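Local structure of mannitol dehydrogenase (Pseudomonas fluorescens, 1LJ8) at residues Pro225-Thr236 / Val256-Glu267; Ser188-Gly196 / Thr289-Asn300. The protein probably catalyses the NAD-dependent oxidation of mannitol at its second carbon, and binds NAD as a long-chain dehydrogenase. All blocks are in the same frame, centred on the assembly; numbering follows the deposited sequence.

Overall arrangement
Both contacts are buried and both touch the same NAD molecule, from different parts of the fold. Contact 1 stays within the Rossmann-domain region, where Pro225-Thr236 pairs with Val256-Glu267; backbone pairing runs along the strands, with Arg231, Glu259, Asn226 and Glu267 adding side-chain bonds, and Thr233 holds the nicotinamide carboxamide. Contact 2 joins that region to the C-terminal domain: the loop Ser188-Gly196, which holds the nicotinamide ribose, meets helix 289-313, and polar side chains do most of the work. His194, Pro193, Thr289 and Glu293 are partly exposed. The two centres lie about 11 Å apart and the contacts meet directly, Asn195 OD1 standing 2.9 Å from Ala227 N in a probable hydrogen bond.

Contact 1. Residues Pro225-Thr236 / Val256-Glu267; sequences PNAMVDRITPMT and VVCEPFVQWVLE. With NAD (nicotinamide-adenine-dinucleotide), chain B.
An antiparallel strand pair, 227-230 with 263-266, runs on into the nicotinamide pocket of the Rossmann domain. Met228 and Val265 form a hydrogen-bonded pair, with Met228 N to Val265 O at 2.9 Å; Asp230 and Gln263 form the next. Val229 and Trp264 share one face of the sheet, where Val229 CG1 lies 3.7 Å from Trp264 NE1 and Ala227 CB meets the indole edge. Beyond the strands, with CG anti to the backbone N (chi1 -175°) and a bend at chi3, the Arg231 chain passes Val262 and brings NE to Glu259 O at 3.0 Å. Cys258 SG sits 3.5 Å above the centre of the guanidinium plane, and Val262 CB covers the opposite face nearer the rim. NH1 goes to Ala40 O; NH2 pairs with Glu87 and bonds weakly to Glu259 O and Pro260 O. Replacing Arg231 by a leucine would probably leave Glu259 O without its NE donor and Glu87 without its salt-bridge mate. The extended Glu259 chain reaches across so that OE1 accepts Ile232 N at 2.8 Å on the anti side, almost straight; Arg361 also pairs with this oxygen. At the far end, Asn226 N and ND2 both reach Glu267 OE1 from the same face of the carboxylate, an oxygen also salt-bridged to Lys269; Asn226 OD1 accepts from Ala197 N. Thr233 N donates to NAD O7N at 2.8 Å, while NAD N7N donates to Thr233 O at 3.1 Å. Both polar ends of the carboxamide are thus held by one backbone, which suggests that the main chain of Thr233 largely sets its rotation; the hydroxyl is turned to Arg231 O.

Contact 2. Residues Ser188-Gly196 / Thr289-Asn300; sequences SCDNLPHNG and TPYEEMKIGLLN. With NAD (nicotinamide-adenine-dinucleotide), chain B.
The His194 imidazole carries Thr289 CG2 over one face, 4.0 Å from the ring centroid in a CH-pi contact, and the Glu293 carboxylate at its edge. His194 NE2 donates to Glu293 OE2 at 2.6 Å, nearly straight at 171° and close to the ring plane, and the oxygen uses its anti lone pair. Ring and carboxylate are nearly coplanar. This pair closes one end of a loop-to-helix interface between the Rossmann and C-terminal domains: the loop following strand 185-188 packs on helix 289-313, and His194 is the N-cap residue of helix 195-210. Ile296 CD1 rests 3.6 Å from Asn191 CB, and Pro193 CG packs on Ile296 CG2. Glu292 CG lies against the carbonyl oxygens of Leu192 and Pro193, and the bend at chi2 then turns the carboxylate toward the cofactor side, where a water within hydrogen-bonding distance of OE1 and Asn191 OD1 cannot serve all its acceptors at once. On the ribose, NAD O2D donates to Asp190 OD1 at 2.8 Å and accepts from Asn191 N. Tyr136 and the backbone of Ile131 and Thr132 hold the Asp190 carboxylate. Asn191 thus grips the ribose with its main chain and turns OD1 to Lys295 of the helix, while ND2 is bonded to Glu133. The Lys295 chain leaves with CG opposite the backbone N (chi1 179°) and bends at chi2 and chi4, bringing NZ to two amide oxygens. Lys295 NZ meets Asn300 OD1 on a lone pair at 2.8 Å, but approaches Asn191 OD1 at 2.9 Å from above the carbonyl plane, 57° out of it.

Contact 1. Residues Pro225-Thr236 / Val256-Glu267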
loop_
_atom_site.group_PDB
_atom_site.type_symbol
_atom_site.label_atom_id
_atom_site.label_comp_id
_atom_site.label_asym_id
_atom_site.label_seq_id
_atom_site.Cartn_x
_atom_site.Cartn_y
_atom_site.Cartn_z
ATOM N N PRO A 225 3.009 -7.207 -14.689
ATOM C CA PRO A 225 3.017 -5.779 -15.038
ATOM C C PRO A 225 3.366 -4.842 -13.890
ATOM O O PRO A 225 2.960 -5.058 -12.745
ATOM C CB PRO A 225 1.590 -5.537 -15.588
ATOM C CG PRO A 225 0.748 -6.558 -14.787
ATOM C CD PRO A 225 1.674 -7.805 -14.817
ATOM N N ASN A 226 4.182 -3.822 -14.170
ATOM C CA ASN A 226 4.418 -2.838 -13.141
ATOM C C ASN A 226 3.271 -1.854 -13.255
ATOM O O ASN A 226 2.644 -1.754 -14.304
ATOM C CB ASN A 226 5.715 -2.055 -13.371
ATOM C CG ASN A 226 6.934 -2.943 -13.236
ATOM O OD1 ASN A 226 7.306 -3.364 -12.122
ATOM N ND2 ASN A 226 7.570 -3.246 -14.366
ATOM N N ALA A 227 3.015 -1.134 -12.165
ATOM C CA ALA A 227 1.960 -0.121 -12.178
ATOM C C ALA A 227 2.239 0.991 -11.204
ATOM O O ALA A 227 2.970 0.825 -10.240
ATOM C CB ALA A 227 0.569 -0.763 -11.785
HETATM N N MSE A 228 1.622 2.137 -11.483
HETATM C CA MSE A 228 1.615 3.213 -10.539
HETATM C C MSE A 228 0.146 3.250 -10.086
HETATM O O MSE A 228 -0.748 3.444 -10.926
HETATM C CB MSE A 228 1.909 4.535 -11.199
HETATM C CG MSE A 228 2.206 5.473 -10.095
HETATM SE SE MSE A 228 0.774 6.616 -9.927
HETATM C CE MSE A 228 1.916 7.656 -10.858
ATOM N N VAL A 229 -0.117 3.037 -8.799
ATOM C CA VAL A 229 -1.493 3.023 -8.300
ATOM C C VAL A 229 -1.615 4.138 -7.290
ATOM O O VAL A 229 -0.756 4.282 -6.408
ATOM C CB VAL A 229 -1.822 1.636 -7.681
ATOM C CG1 VAL A 229 -1.674 0.560 -8.824
ATOM C CG2 VAL A 229 -0.899 1.324 -6.483
ATOM N N ASP A 230 -2.668 4.956 -7.400
ATOM C CA ASP A 230 -2.713 6.100 -6.511
ATOM C C ASP A 230 -4.137 6.475 -6.097
ATOM O O ASP A 230 -4.945 6.773 -6.964
ATOM C CB ASP A 230 -2.073 7.286 -7.274
ATOM C CG ASP A 230 -1.714 8.476 -6.371
ATOM O OD1 ASP A 230 -1.901 8.364 -5.163
ATOM O OD2 ASP A 230 -1.229 9.537 -6.875
ATOM N N ARG A 231 -4.431 6.416 -4.802
ATOM C CA ARG A 231 -5.720 6.896 -4.274
ATOM C C ARG A 231 -5.634 6.787 -2.762
ATOM O O ARG A 231 -5.591 5.678 -2.219
ATOM C CB ARG A 231 -6.952 6.119 -4.787
ATOM C CG ARG A 231 -8.243 6.810 -4.253
ATOM C CD ARG A 231 -9.517 6.170 -4.821
ATOM N NE ARG A 231 -10.478 7.254 -5.055
ATOM C CZ ARG A 231 -11.646 7.111 -5.662
ATOM N NH1 ARG A 231 -12.045 5.919 -6.084
ATOM N NH2 ARG A 231 -12.377 8.208 -5.941
ATOM N N ILE A 232 -5.573 7.936 -2.090
ATOM C CA ILE A 232 -5.452 7.965 -0.622
ATOM C C ILE A 232 -6.709 7.347 -0.031
ATOM O O ILE A 232 -7.838 7.807 -0.248
ATOM C CB ILE A 232 -5.204 9.393 -0.122
ATOM C CG1 ILE A 232 -3.783 9.840 -0.570
ATOM C CG2 ILE A 232 -5.285 9.445 1.404
ATOM C CD1 ILE A 232 -3.627 11.420 -0.515
ATOM N N THR A 233 -6.479 6.304 0.762
ATOM C CA THR A 233 -7.585 5.516 1.310
ATOM C C THR A 233 -7.370 5.282 2.801
ATOM O O THR A 233 -6.638 4.374 3.225
ATOM C CB THR A 233 -7.681 4.150 0.530
ATOM O OG1 THR A 233 -7.841 4.400 -0.893
ATOM C CG2 THR A 233 -8.897 3.296 1.061
ATOM N N PRO A 234 -7.968 6.119 3.626
ATOM C CA PRO A 234 -7.819 5.979 5.083
ATOM C C PRO A 234 -8.437 4.641 5.586
ATOM O O PRO A 234 -9.151 3.951 4.831
ATOM C CB PRO A 234 -8.659 7.145 5.634
ATOM C CG PRO A 234 -8.621 8.193 4.492
ATOM C CD PRO A 234 -8.725 7.347 3.244
HETATM N N MSE A 235 -8.193 4.345 6.866
HETATM C CA MSE A 235 -8.819 3.196 7.527
HETATM C C MSE A 235 -10.251 3.611 7.829
HETATM O O MSE A 235 -10.532 4.800 8.065
HETATM C CB MSE A 235 -8.114 2.860 8.859
HETATM C CG MSE A 235 -6.625 2.645 8.700
HETATM SE SE MSE A 235 -5.905 2.111 10.444
HETATM C CE MSE A 235 -6.125 3.831 11.375
ATOM N N THR A 236 -11.178 2.662 7.762
ATOM C CA THR A 236 -12.553 2.993 8.062
ATOM C C THR A 236 -12.700 2.926 9.582
ATOM O O THR A 236 -12.910 1.891 10.157
ATOM C CB THR A 236 -13.516 2.010 7.383
ATOM O OG1 THR A 236 -13.452 2.244 5.958
ATOM C CG2 THR A 236 -14.983 2.225 7.884
ATOM N N VAL A 256 -15.776 1.888 2.373
ATOM C CA VAL A 256 -14.378 2.294 2.121
ATOM C C VAL A 256 -14.438 3.816 1.903
ATOM O O VAL A 256 -15.341 4.310 1.220
ATOM C CB VAL A 256 -13.730 1.599 0.901
ATOM C CG1 VAL A 256 -14.443 1.969 -0.443
ATOM C CG2 VAL A 256 -12.209 2.018 0.824
ATOM N N VAL A 257 -13.539 4.553 2.557
ATOM C CA VAL A 257 -13.515 6.009 2.379
ATOM C C VAL A 257 -12.244 6.340 1.588
ATOM O O VAL A 257 -11.213 5.656 1.743
ATOM C CB VAL A 257 -13.491 6.777 3.749
ATOM C CG1 VAL A 257 -14.867 6.629 4.439
ATOM C CG2 VAL A 257 -12.394 6.263 4.648
ATOM N N CYS A 258 -12.299 7.388 0.764
ATOM C CA CYS A 258 -11.127 7.707 -0.072
ATOM C C CYS A 258 -11.292 9.103 -0.632
ATOM O O CYS A 258 -12.392 9.671 -0.594
ATOM C CB CYS A 258 -11.043 6.711 -1.256
ATOM S SG CYS A 258 -12.570 6.584 -2.285
ATOM N N GLU A 259 -10.184 9.682 -1.102
ATOM C CA GLU A 259 -10.228 11.009 -1.703
ATOM C C GLU A 259 -10.831 10.926 -3.099
ATOM O O GLU A 259 -10.909 9.874 -3.686
ATOM C CB GLU A 259 -8.811 11.585 -1.830
ATOM C CG GLU A 259 -7.941 10.715 -2.694
ATOM C CD GLU A 259 -6.557 11.291 -3.003
ATOM O OE1 GLU A 259 -5.678 10.470 -3.321
ATOM O OE2 GLU A 259 -6.338 12.534 -2.975
ATOM N N PRO A 260 -11.249 12.068 -3.650
ATOM C CA PRO A 260 -11.835 12.108 -4.999
ATOM C C PRO A 260 -10.808 11.732 -6.064
ATOM O O PRO A 260 -11.129 11.046 -7.036
ATOM C CB PRO A 260 -12.276 13.589 -5.175
ATOM C CG PRO A 260 -12.330 14.138 -3.794
ATOM C CD PRO A 260 -11.366 13.350 -2.943
ATOM N N PHE A 261 -9.577 12.196 -5.907
ATOM C CA PHE A 261 -8.523 11.890 -6.881
ATOM C C PHE A 261 -8.261 10.362 -6.950
ATOM O O PHE A 261 -8.263 9.687 -5.923
ATOM C CB PHE A 261 -7.199 12.545 -6.495
ATOM C CG PHE A 261 -6.081 12.247 -7.472
ATOM C CD1 PHE A 261 -6.012 12.915 -8.690
ATOM C CD2 PHE A 261 -5.134 11.264 -7.186
ATOM C CE1 PHE A 261 -4.999 12.607 -9.625
ATOM C CE2 PHE A 261 -4.119 10.942 -8.124
ATOM C CZ PHE A 261 -4.052 11.607 -9.325
ATOM N N VAL A 262 -8.015 9.864 -8.159
ATOM C CA VAL A 262 -7.694 8.449 -8.367
ATOM C C VAL A 262 -6.975 8.294 -9.708
ATOM O O VAL A 262 -7.327 8.932 -10.718
ATOM C CB VAL A 262 -8.993 7.562 -8.310
ATOM C CG1 VAL A 262 -9.988 7.987 -9.367
ATOM C CG2 VAL A 262 -8.628 6.061 -8.414
ATOM N N GLN A 263 -5.935 7.476 -9.725
ATOM C CA GLN A 263 -5.210 7.279 -10.970
ATOM C C GLN A 263 -4.626 5.863 -10.994
ATOM O O GLN A 263 -4.322 5.287 -9.957
ATOM C CB GLN A 263 -4.074 8.339 -11.087
ATOM C CG GLN A 263 -3.303 8.240 -12.401
ATOM C CD GLN A 263 -2.375 9.449 -12.616
ATOM O OE1 GLN A 263 -1.913 10.056 -11.653
ATOM N NE2 GLN A 263 -2.073 9.765 -13.880
ATOM N N TRP A 264 -4.488 5.313 -12.193
ATOM C CA TRP A 264 -3.907 3.966 -12.348
ATOM C C TRP A 264 -3.191 3.995 -13.703
ATOM O O TRP A 264 -3.832 4.216 -14.723
ATOM C CB TRP A 264 -5.045 2.936 -12.417
ATOM C CG TRP A 264 -4.609 1.498 -12.292
ATOM C CD1 TRP A 264 -3.338 1.022 -12.165
ATOM C CD2 TRP A 264 -5.481 0.363 -12.248
ATOM N NE1 TRP A 264 -3.366 -0.366 -12.028
ATOM C CE2 TRP A 264 -4.670 -0.786 -12.081
ATOM C CE3 TRP A 264 -6.876 0.205 -12.327
ATOM C CZ2 TRP A 264 -5.211 -2.079 -11.990
ATOM C CZ3 TRP A 264 -7.427 -1.085 -12.237
ATOM C CH2 TRP A 264 -6.586 -2.219 -12.068
ATOM N N VAL A 265 -1.878 3.813 -13.690
ATOM C CA VAL A 265 -1.150 3.719 -14.945
ATOM C C VAL A 265 -0.535 2.301 -14.899
ATOM O O VAL A 265 0.142 1.954 -13.935
ATOM C CB VAL A 265 -0.046 4.752 -15.046
ATOM C CG1 VAL A 265 0.568 4.614 -16.486
ATOM C CG2 VAL A 265 -0.614 6.169 -14.811
ATOM N N LEU A 266 -0.820 1.508 -15.923
ATOM C CA LEU A 266 -0.407 0.098 -15.994
ATOM C C LEU A 266 0.409 -0.210 -17.233
ATOM O O LEU A 266 0.210 0.394 -18.287
ATOM C CB LEU A 266 -1.658 -0.821 -16.134
ATOM C CG LEU A 266 -2.310 -1.717 -15.102
ATOM C CD1 LEU A 266 -3.627 -2.308 -15.632
ATOM C CD2 LEU A 266 -1.338 -2.800 -14.690
ATOM N N GLU A 267 1.274 -1.208 -17.111
ATOM C CA GLU A 267 1.970 -1.722 -18.277
ATOM C C GLU A 267 1.015 -2.802 -18.832
ATOM O O GLU A 267 0.482 -3.621 -18.070
ATOM C CB GLU A 267 3.310 -2.330 -17.881
ATOM C CG GLU A 267 4.293 -1.233 -17.484
ATOM C CD GLU A 267 5.584 -1.767 -16.946
ATOM O OE1 GLU A 267 5.700 -3.020 -16.673
ATOM O OE2 GLU A 267 6.473 -0.912 -16.788
HETATM P PA NAD B . -5.479 -2.600 4.856
HETATM O O1A NAD B . -4.849 -2.635 6.151
HETATM O O2A NAD B . -6.887 -2.157 4.647
HETATM O O5B NAD B . -5.413 -4.041 4.172
HETATM C C5B NAD B . -4.126 -4.723 4.045
HETATM C C4B NAD B . -4.585 -6.084 3.484
HETATM O O4B NAD B . -3.351 -6.882 3.249
HETATM C C3B NAD B . -5.385 -7.003 4.474
HETATM O O3B NAD B . -6.328 -7.734 3.670
HETATM C C2B NAD B . -4.290 -7.886 5.090
HETATM O O2B NAD B . -4.790 -9.104 5.626
HETATM C C1B NAD B . -3.427 -8.158 3.872
HETATM N N9A NAD B . -2.089 -8.579 4.146
HETATM C C8A NAD B . -1.126 -8.069 4.994
HETATM N N7A NAD B . 0.006 -8.730 4.925
HETATM C C5A NAD B . -0.238 -9.719 3.984
HETATM C C6A NAD B . 0.625 -10.708 3.497
HETATM N N6A NAD B . 1.899 -10.879 3.854
HETATM N N1A NAD B . 0.123 -11.598 2.558
HETATM C C2A NAD B . -1.192 -11.509 2.103
HETATM N N3A NAD B . -2.059 -10.522 2.556
HETATM C C4A NAD B . -1.521 -9.651 3.507
HETATM O O3 NAD B . -4.512 -1.740 3.937
HETATM P PN NAD B . -4.793 -0.875 2.612
HETATM O O1N NAD B . -5.048 0.516 2.996
HETATM O O2N NAD B . -5.829 -1.575 1.848
HETATM O O5D NAD B . -3.386 -0.884 1.899
HETATM C C5D NAD B . -2.914 -2.130 1.403
HETATM C C4D NAD B . -1.828 -1.801 0.475
HETATM O O4D NAD B . -2.265 -1.169 -0.746
HETATM C C3D NAD B . -0.640 -0.916 0.999
HETATM O O3D NAD B . 0.251 -1.644 1.837
HETATM C C2D NAD B . -0.048 -0.339 -0.271
HETATM O O2D NAD B . 0.948 -1.194 -0.815
HETATM C C1D NAD B . -1.278 -0.203 -1.204
HETATM N N1N NAD B . -1.854 1.154 -1.261
HETATM C C2N NAD B . -2.628 1.748 -0.247
HETATM C C3N NAD B . -3.012 3.054 -0.413
HETATM C C7N NAD B . -3.828 3.729 0.705
HETATM O O7N NAD B . -3.983 4.957 0.624
HETATM N N7N NAD B . -4.271 3.045 1.739
HETATM C C4N NAD B . -2.609 3.824 -1.609
HETATM C C5N NAD B . -1.853 3.163 -2.624
HETATM C C6N NAD B . -1.455 1.805 -2.470
HETATM O O HOH W 1 -11.564 2.872 4.127
#

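Contact 2. Residues Ser188-Gly196 / Thr289-Asn300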
loop_
_atom_site.group_PDB
_atom_site.type_symbol
_atom_site.label_atom_id
_atom_site.label_comp_id
_atom_site.label_asym_id
_atom_site.label_seq_id
_atom_site.Cartn_x
_atom_site.Cartn_y
_atom_site.Cartn_z
ATOM N N SER A 188 0.525 -6.784 -9.255
ATOM C CA SER A 188 0.777 -6.125 -7.960
ATOM C C SER A 188 0.187 -4.716 -7.946
ATOM O O SER A 188 0.378 -3.955 -8.891
ATOM C CB SER A 188 2.291 -5.967 -7.713
ATOM O OG SER A 188 2.476 -5.258 -6.478
ATOM N N CYS A 189 -0.512 -4.388 -6.871
ATOM C CA CYS A 189 -1.063 -3.035 -6.705
ATOM C C CYS A 189 -0.511 -2.465 -5.397
ATOM O O CYS A 189 -1.160 -1.643 -4.734
ATOM C CB CYS A 189 -2.602 -3.075 -6.667
ATOM S SG CYS A 189 -3.276 -3.648 -8.230
ATOM N N ASP A 190 0.693 -2.896 -5.016
ATOM C CA ASP A 190 1.333 -2.354 -3.815
ATOM C C ASP A 190 2.337 -1.239 -4.124
ATOM O O ASP A 190 2.811 -1.105 -5.252
ATOM C CB ASP A 190 2.050 -3.478 -3.029
ATOM C CG ASP A 190 1.051 -4.394 -2.292
ATOM O OD1 ASP A 190 0.367 -3.851 -1.380
ATOM O OD2 ASP A 190 0.984 -5.637 -2.603
ATOM N N ASN A 191 2.671 -0.472 -3.092
ATOM C CA ASN A 191 3.587 0.653 -3.227
ATOM C C ASN A 191 5.051 0.233 -3.211
ATOM O O ASN A 191 5.713 0.386 -2.185
ATOM C CB ASN A 191 3.351 1.612 -2.062
ATOM C CG ASN A 191 2.047 2.363 -2.172
ATOM O OD1 ASN A 191 1.550 2.644 -3.278
ATOM N ND2 ASN A 191 1.531 2.792 -1.022
ATOM N N LEU A 192 5.554 -0.243 -4.338
ATOM C CA LEU A 192 6.970 -0.621 -4.458
ATOM C C LEU A 192 7.369 0.091 -5.738
ATOM O O LEU A 192 6.592 0.126 -6.683
ATOM C CB LEU A 192 7.162 -2.141 -4.651
ATOM C CG LEU A 192 7.098 -2.906 -3.312
ATOM C CD1 LEU A 192 5.624 -3.192 -2.945
ATOM C CD2 LEU A 192 7.869 -4.252 -3.450
ATOM N N PRO A 193 8.588 0.625 -5.798
ATOM C CA PRO A 193 9.004 1.329 -7.020
ATOM C C PRO A 193 8.761 0.551 -8.337
ATOM O O PRO A 193 8.249 1.100 -9.333
ATOM C CB PRO A 193 10.478 1.595 -6.745
ATOM C CG PRO A 193 10.501 1.879 -5.272
ATOM C CD PRO A 193 9.566 0.818 -4.705
ATOM N N HIS A 194 9.201 -0.702 -8.379
ATOM C CA HIS A 194 8.985 -1.533 -9.555
ATOM C C HIS A 194 8.176 -2.729 -9.010
ATOM O O HIS A 194 8.700 -3.835 -8.884
ATOM C CB HIS A 194 10.325 -2.051 -10.125
ATOM C CG HIS A 194 11.250 -0.962 -10.602
ATOM N ND1 HIS A 194 12.532 -1.226 -11.052
ATOM C CD2 HIS A 194 11.116 0.391 -10.613
ATOM C CE1 HIS A 194 13.153 -0.079 -11.301
ATOM N NE2 HIS A 194 12.319 0.916 -11.043
ATOM N N ASN A 195 6.896 -2.511 -8.723
ATOM C CA ASN A 195 6.105 -3.587 -8.110
ATOM C C ASN A 195 5.968 -4.867 -8.924
ATOM O O ASN A 195 6.011 -5.974 -8.342
ATOM C CB ASN A 195 4.750 -3.066 -7.641
ATOM C CG ASN A 195 4.028 -2.230 -8.680
ATOM O OD1 ASN A 195 4.208 -2.387 -9.893
ATOM N ND2 ASN A 195 3.168 -1.329 -8.193
ATOM N N GLY A 196 5.828 -4.752 -10.243
ATOM C CA GLY A 196 5.759 -5.967 -11.043
ATOM C C GLY A 196 7.113 -6.698 -11.029
ATOM O O GLY A 196 7.149 -7.915 -10.879
ATOM N N THR A 289 7.723 2.578 -14.844
ATOM C CA THR A 289 8.611 2.768 -13.703
ATOM C C THR A 289 8.987 4.196 -13.326
ATOM O O THR A 289 9.017 4.508 -12.153
ATOM C CB THR A 289 9.866 1.818 -13.752
ATOM O OG1 THR A 289 10.664 2.082 -14.904
ATOM C CG2 THR A 289 9.398 0.339 -13.839
ATOM N N PRO A 290 9.248 5.098 -14.290
ATOM C CA PRO A 290 9.579 6.418 -13.749
ATOM C C PRO A 290 8.417 7.112 -13.013
ATOM O O PRO A 290 8.642 7.905 -12.099
ATOM C CB PRO A 290 10.062 7.208 -14.980
ATOM C CG PRO A 290 9.476 6.507 -16.130
ATOM C CD PRO A 290 9.466 5.035 -15.747
ATOM N N TYR A 291 7.183 6.800 -13.411
ATOM C CA TYR A 291 5.992 7.362 -12.777
ATOM C C TYR A 291 5.814 6.756 -11.376
ATOM O O TYR A 291 5.531 7.465 -10.431
ATOM C CB TYR A 291 4.754 7.061 -13.607
ATOM C CG TYR A 291 4.852 7.632 -15.003
ATOM C CD1 TYR A 291 4.894 6.799 -16.122
ATOM C CD2 TYR A 291 4.935 9.017 -15.192
ATOM C CE1 TYR A 291 5.014 7.348 -17.418
ATOM C CE2 TYR A 291 5.064 9.566 -16.454
ATOM C CZ TYR A 291 5.101 8.730 -17.567
ATOM O OH TYR A 291 5.262 9.303 -18.823
ATOM N N GLU A 292 5.992 5.437 -11.250
ATOM C CA GLU A 292 5.855 4.815 -9.918
ATOM C C GLU A 292 7.027 5.278 -9.034
ATOM O O GLU A 292 6.853 5.516 -7.837
ATOM C CB GLU A 292 5.817 3.275 -10.023
ATOM C CG GLU A 292 5.590 2.551 -8.646
ATOM C CD GLU A 292 4.271 2.923 -7.896
ATOM O OE1 GLU A 292 3.975 2.277 -6.846
ATOM O OE2 GLU A 292 3.514 3.828 -8.322
ATOM N N GLU A 293 8.229 5.416 -9.603
ATOM C CA GLU A 293 9.379 5.893 -8.795
ATOM C C GLU A 293 9.070 7.285 -8.251
ATOM O O GLU A 293 9.368 7.601 -7.080
ATOM C CB GLU A 293 10.669 5.956 -9.651
ATOM C CG GLU A 293 11.267 4.586 -9.904
ATOM C CD GLU A 293 12.278 4.564 -11.052
ATOM O OE1 GLU A 293 12.668 5.660 -11.524
ATOM O OE2 GLU A 293 12.667 3.438 -11.468
HETATM N N MSE A 294 8.509 8.113 -9.124
HETATM C CA MSE A 294 8.114 9.477 -8.788
HETATM C C MSE A 294 7.085 9.550 -7.655
HETATM O O MSE A 294 7.216 10.324 -6.682
HETATM C CB MSE A 294 7.487 10.163 -10.011
HETATM C CG MSE A 294 6.939 11.531 -9.704
HETATM SE SE MSE A 294 5.704 12.129 -11.164
HETATM C CE MSE A 294 4.145 11.061 -10.724
ATOM N N LYS A 295 6.036 8.753 -7.780
ATOM C CA LYS A 295 4.999 8.785 -6.754
ATOM C C LYS A 295 5.509 8.243 -5.429
ATOM O O LYS A 295 5.234 8.799 -4.353
ATOM C CB LYS A 295 3.810 7.958 -7.232
ATOM C CG LYS A 295 2.696 7.939 -6.180
ATOM C CD LYS A 295 2.381 6.568 -5.770
ATOM C CE LYS A 295 1.202 6.547 -4.780
ATOM N NZ LYS A 295 1.466 5.493 -3.732
ATOM N N ILE A 296 6.244 7.138 -5.484
ATOM C CA ILE A 296 6.771 6.556 -4.244
ATOM C C ILE A 296 7.757 7.546 -3.570
ATOM O O ILE A 296 7.714 7.774 -2.347
ATOM C CB ILE A 296 7.517 5.228 -4.517
ATOM C CG1 ILE A 296 6.526 4.138 -5.017
ATOM C CG2 ILE A 296 8.225 4.769 -3.225
ATOM C CD1 ILE A 296 5.554 3.691 -3.951
ATOM N N GLY A 297 8.639 8.151 -4.365
ATOM C CA GLY A 297 9.633 9.059 -3.784
ATOM C C GLY A 297 9.070 10.327 -3.176
ATOM O O GLY A 297 9.478 10.782 -2.094
ATOM N N LEU A 298 8.124 10.911 -3.890
ATOM C CA LEU A 298 7.504 12.159 -3.476
ATOM C C LEU A 298 6.287 12.007 -2.585
ATOM O O LEU A 298 6.216 12.657 -1.546
ATOM C CB LEU A 298 7.116 12.994 -4.733
ATOM C CG LEU A 298 8.323 13.467 -5.576
ATOM C CD1 LEU A 298 7.764 14.152 -6.891
ATOM C CD2 LEU A 298 9.187 14.460 -4.746
ATOM N N LEU A 299 5.320 11.181 -2.976
ATOM C CA LEU A 299 4.111 11.087 -2.143
ATOM C C LEU A 299 4.382 10.232 -0.916
ATOM O O LEU A 299 4.267 10.704 0.223
ATOM C CB LEU A 299 2.933 10.515 -2.958
ATOM C CG LEU A 299 1.539 10.639 -2.319
ATOM C CD1 LEU A 299 0.465 10.425 -3.429
ATOM C CD2 LEU A 299 1.371 9.559 -1.188
ATOM N N ASN A 300 4.801 8.979 -1.120
ATOM C CA ASN A 300 5.031 8.142 0.062
ATOM C C ASN A 300 6.210 8.614 0.888
ATOM O O ASN A 300 6.189 8.524 2.104
ATOM C CB ASN A 300 5.170 6.682 -0.377
ATOM C CG ASN A 300 3.894 6.192 -1.079
ATOM O OD1 ASN A 300 3.819 6.139 -2.311
ATOM N ND2 ASN A 300 2.879 5.853 -0.297
HETATM P PA NAD B . -5.479 -2.600 4.856
HETATM O O1A NAD B . -4.849 -2.635 6.151
HETATM O O2A NAD B . -6.887 -2.157 4.647
HETATM O O5B NAD B . -5.413 -4.041 4.172
HETATM C C5B NAD B . -4.126 -4.723 4.045
HETATM C C4B NAD B . -4.585 -6.084 3.484
HETATM O O4B NAD B . -3.351 -6.882 3.249
HETATM C C3B NAD B . -5.385 -7.003 4.474
HETATM O O3B NAD B . -6.328 -7.734 3.670
HETATM C C2B NAD B . -4.290 -7.886 5.090
HETATM O O2B NAD B . -4.790 -9.104 5.626
HETATM C C1B NAD B . -3.427 -8.158 3.872
HETATM N N9A NAD B . -2.089 -8.579 4.146
HETATM C C8A NAD B . -1.126 -8.069 4.994
HETATM N N7A NAD B . 0.006 -8.730 4.925
HETATM C C5A NAD B . -0.238 -9.719 3.984
HETATM C C6A NAD B . 0.625 -10.708 3.497
HETATM N N6A NAD B . 1.899 -10.879 3.854
HETATM N N1A NAD B . 0.123 -11.598 2.558
HETATM C C2A NAD B . -1.192 -11.509 2.103
HETATM N N3A NAD B . -2.059 -10.522 2.556
HETATM C C4A NAD B . -1.521 -9.651 3.507
HETATM O O3 NAD B . -4.512 -1.740 3.937
HETATM P PN NAD B . -4.793 -0.875 2.612
HETATM O O1N NAD B . -5.048 0.516 2.996
HETATM O O2N NAD B . -5.829 -1.575 1.848
HETATM O O5D NAD B . -3.386 -0.884 1.899
HETATM C C5D NAD B . -2.914 -2.130 1.403
HETATM C C4D NAD B . -1.828 -1.801 0.475
HETATM O O4D NAD B . -2.265 -1.169 -0.746
HETATM C C3D NAD B . -0.640 -0.916 0.999
HETATM O O3D NAD B . 0.251 -1.644 1.837
HETATM C C2D NAD B . -0.048 -0.339 -0.271
HETATM O O2D NAD B . 0.948 -1.194 -0.815
HETATM C C1D NAD B . -1.278 -0.203 -1.204
HETATM N N1N NAD B . -1.854 1.154 -1.261
HETATM C C2N NAD B . -2.628 1.748 -0.247
HETATM C C3N NAD B . -3.012 3.054 -0.413
HETATM C C7N NAD B . -3.828 3.729 0.705
HETATM O O7N NAD B . -3.983 4.957 0.624
HETATM N N7N NAD B . -4.271 3.045 1.739
HETATM C C4N NAD B . -2.609 3.824 -1.609
HETATM C C5N NAD B . -1.853 3.163 -2.624
HETATM C C6N NAD B . -1.455 1.805 -2.470
HETATM O O HOH W 2 1.746 3.244 -5.921
#